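Local coordinates for uncharacterized tRNA/rRNA methyltransferase HI_0380 (Haemophilus influenzae, PDB 3ILK), which probably binds RNA and methylates it with S-adenosylmethionine as a TrmH-family SPOUT methyltransferase, its RNA substrate being uncharacterised, at residues A184-Y189 with N224-M229. Sequence-based numbering, arbitrary orientation.
Sequences AYFFDY and NILNGM
The rings of F186 and Y189 both present an edge to the side-chain oxygen of N227. OD1 lies near the plane of each ring, 3.3 Å from F186 CD1 and 3.7 Å from Y189 CD2. The carboxamide oxygen faces two aromatic rims; no hydrogen bond links 184-189 to 224-229. The amide is turned steeply against the phenyl ring, with planes 73° apart, and less so against the phenol ring. Farther out on the phenyl group, F186 CE1 comes to 3.6 Å from L226 CB, approaching obliquely, while CZ sits 3.6 Å from L226 CD1; the leucine thus meets the outer end of the ring with both its CB and one methyl. F186 reaches this position because its CG stands anti to the backbone nitrogen (chi1 168°), which carries the ring across to the second helix although its CB does not aim there. L223 and L230 of helix 220-240 also touch F186, and Y213 of helix 204-216 and Y213 of the second subunit both pack on L226. Y189 lies one turn on, its CE2 3.9 Å from N227 O, and its hydroxyl is hydrogen-bonded to E234 and S231; the S231 hydroxyl in turn bonds N227 O, tying the phenol's polar end to the facing helix. At the segments, the axes of helices 180-197 and 220-240 approach to 10.6 Å and run in nearly the same direction, 25° apart, with F186 and N227 level with each other. The two near-parallel helices, with helix 204-216 between them in sequence, form part of a small all-helical C-terminal bundle, set well away from the parallel sheet of the SPOUT fold and its predicted S-adenosylmethionine site; the bundle also packs against the second subunit.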
loop_
_atom_site.group_PDB
_atom_site.type_symbol
_atom_site.label_atom_id
_atom_site.label_comp_id
_atom_site.label_asym_id
_atom_site.label_seq_id
_atom_site.Cartn_x
_atom_site.Cartn_y
_atom_site.Cartn_z
ATOM N N ALA A 184 7.861 25.826 27.069
ATOM C CA ALA A 184 8.746 26.035 28.175
ATOM C C ALA A 184 8.006 25.683 29.447
ATOM O O ALA A 184 8.544 24.968 30.286
ATOM C CB ALA A 184 9.242 27.535 28.211
ATOM N N TYR A 185 6.766 26.147 29.579
ATOM C CA TYR A 185 5.993 25.839 30.767
ATOM C C TYR A 185 5.946 24.327 30.933
ATOM O O TYR A 185 6.099 23.813 32.044
ATOM C CB TYR A 185 4.568 26.381 30.664
ATOM C CG TYR A 185 3.758 26.097 31.910
ATOM C CD1 TYR A 185 3.574 27.103 32.854
ATOM C CD2 TYR A 185 3.189 24.801 32.162
ATOM C CE1 TYR A 185 2.872 26.893 33.998
ATOM C CE2 TYR A 185 2.475 24.574 33.322
ATOM C CZ TYR A 185 2.325 25.646 34.237
ATOM O OH TYR A 185 1.619 25.542 35.402
ATOM N N PHE A 186 5.743 23.633 29.815
ATOM C CA PHE A 186 5.626 22.133 29.772
ATOM C C PHE A 186 6.902 21.449 30.254
ATOM O O PHE A 186 6.862 20.331 30.794
ATOM C CB PHE A 186 5.373 21.672 28.327
ATOM C CG PHE A 186 5.522 20.139 28.106
ATOM C CD1 PHE A 186 4.750 19.265 28.806
ATOM C CD2 PHE A 186 6.455 19.622 27.194
ATOM C CE1 PHE A 186 4.864 17.873 28.601
ATOM C CE2 PHE A 186 6.603 18.265 27.012
ATOM C CZ PHE A 186 5.797 17.384 27.691
ATOM N N PHE A 187 8.053 22.076 30.009
ATOM C CA PHE A 187 9.319 21.461 30.410
ATOM C C PHE A 187 9.496 21.618 31.912
ATOM O O PHE A 187 9.748 20.637 32.587
ATOM C CB PHE A 187 10.528 22.010 29.634
ATOM C CG PHE A 187 10.501 21.713 28.159
ATOM C CD1 PHE A 187 10.284 20.403 27.693
ATOM C CD2 PHE A 187 10.740 22.726 27.239
ATOM C CE1 PHE A 187 10.273 20.127 26.324
ATOM C CE2 PHE A 187 10.729 22.471 25.877
ATOM C CZ PHE A 187 10.485 21.180 25.415
ATOM N N ASP A 188 9.324 22.832 32.443
ATOM C CA ASP A 188 9.332 23.022 33.901
ATOM C C ASP A 188 8.336 22.125 34.643
ATOM O O ASP A 188 8.645 21.610 35.715
ATOM C CB ASP A 188 9.128 24.501 34.246
ATOM C CG ASP A 188 10.174 25.367 33.600
ATOM O OD1 ASP A 188 10.234 26.617 33.832
ATOM O OD2 ASP A 188 10.979 24.756 32.857
ATOM N N TYR A 189 7.169 21.911 34.044
ATOM C CA TYR A 189 6.134 21.057 34.605
ATOM C C TYR A 189 6.574 19.569 34.623
ATOM O O TYR A 189 6.465 18.920 35.653
ATOM C CB TYR A 189 4.816 21.275 33.837
ATOM C CG TYR A 189 3.530 20.676 34.445
ATOM C CD1 TYR A 189 3.467 20.255 35.782
ATOM C CD2 TYR A 189 2.359 20.610 33.678
ATOM C CE1 TYR A 189 2.290 19.784 36.329
ATOM C CE2 TYR A 189 1.157 20.092 34.202
ATOM C CZ TYR A 189 1.132 19.686 35.531
ATOM O OH TYR A 189 -0.040 19.198 36.073
ATOM N N ASN A 224 -1.236 19.680 24.357
ATOM C CA ASN A 224 -2.408 19.516 25.212
ATOM C C ASN A 224 -2.513 18.147 25.871
ATOM O O ASN A 224 -2.707 18.043 27.091
ATOM C CB ASN A 224 -3.690 19.886 24.466
ATOM C CG ASN A 224 -3.817 21.386 24.302
ATOM O OD1 ASN A 224 -3.121 22.127 24.985
ATOM N ND2 ASN A 224 -4.683 21.839 23.408
ATOM N N ILE A 225 -2.348 17.096 25.064
ATOM C CA ILE A 225 -2.342 15.761 25.592
ATOM C C ILE A 225 -1.248 15.578 26.681
ATOM O O ILE A 225 -1.540 15.075 27.765
ATOM C CB ILE A 225 -2.196 14.713 24.436
ATOM C CG1 ILE A 225 -3.560 14.397 23.817
ATOM C CG2 ILE A 225 -1.582 13.422 24.934
ATOM C CD1 ILE A 225 -4.089 15.404 22.816
ATOM N N LEU A 226 -0.014 15.966 26.373
ATOM C CA LEU A 226 1.138 15.762 27.264
ATOM C C LEU A 226 1.076 16.524 28.581
ATOM O O LEU A 226 1.538 16.012 29.616
ATOM C CB LEU A 226 2.446 16.151 26.564
ATOM C CG LEU A 226 2.949 15.312 25.390
ATOM C CD1 LEU A 226 4.172 16.045 24.751
ATOM C CD2 LEU A 226 3.245 13.844 25.761
ATOM N N ASN A 227 0.556 17.757 28.517
ATOM C CA ASN A 227 0.245 18.550 29.690
ATOM C C ASN A 227 -0.870 17.860 30.492
ATOM O O ASN A 227 -0.835 17.856 31.730
ATOM C CB ASN A 227 -0.157 20.001 29.311
ATOM C CG ASN A 227 1.030 20.973 29.313
ATOM O OD1 ASN A 227 2.046 20.719 29.952
ATOM N ND2 ASN A 227 0.895 22.102 28.599
ATOM N N GLY A 228 -1.804 17.223 29.770
ATOM C CA GLY A 228 -2.922 16.500 30.374
ATOM C C GLY A 228 -2.491 15.244 31.122
ATOM O O GLY A 228 -3.086 14.887 32.151
HETATM N N MSE A 229 -1.476 14.567 30.593
HETATM C CA MSE A 229 -0.850 13.431 31.296
HETATM C C MSE A 229 -0.131 13.915 32.593
HETATM O O MSE A 229 -0.319 13.339 33.657
HETATM C CB MSE A 229 0.089 12.653 30.366
HETATM C CG MSE A 229 -0.644 12.078 29.128
HETATM SE SE MSE A 229 0.464 11.490 27.608
HETATM C CE MSE A 229 0.656 9.601 28.114
#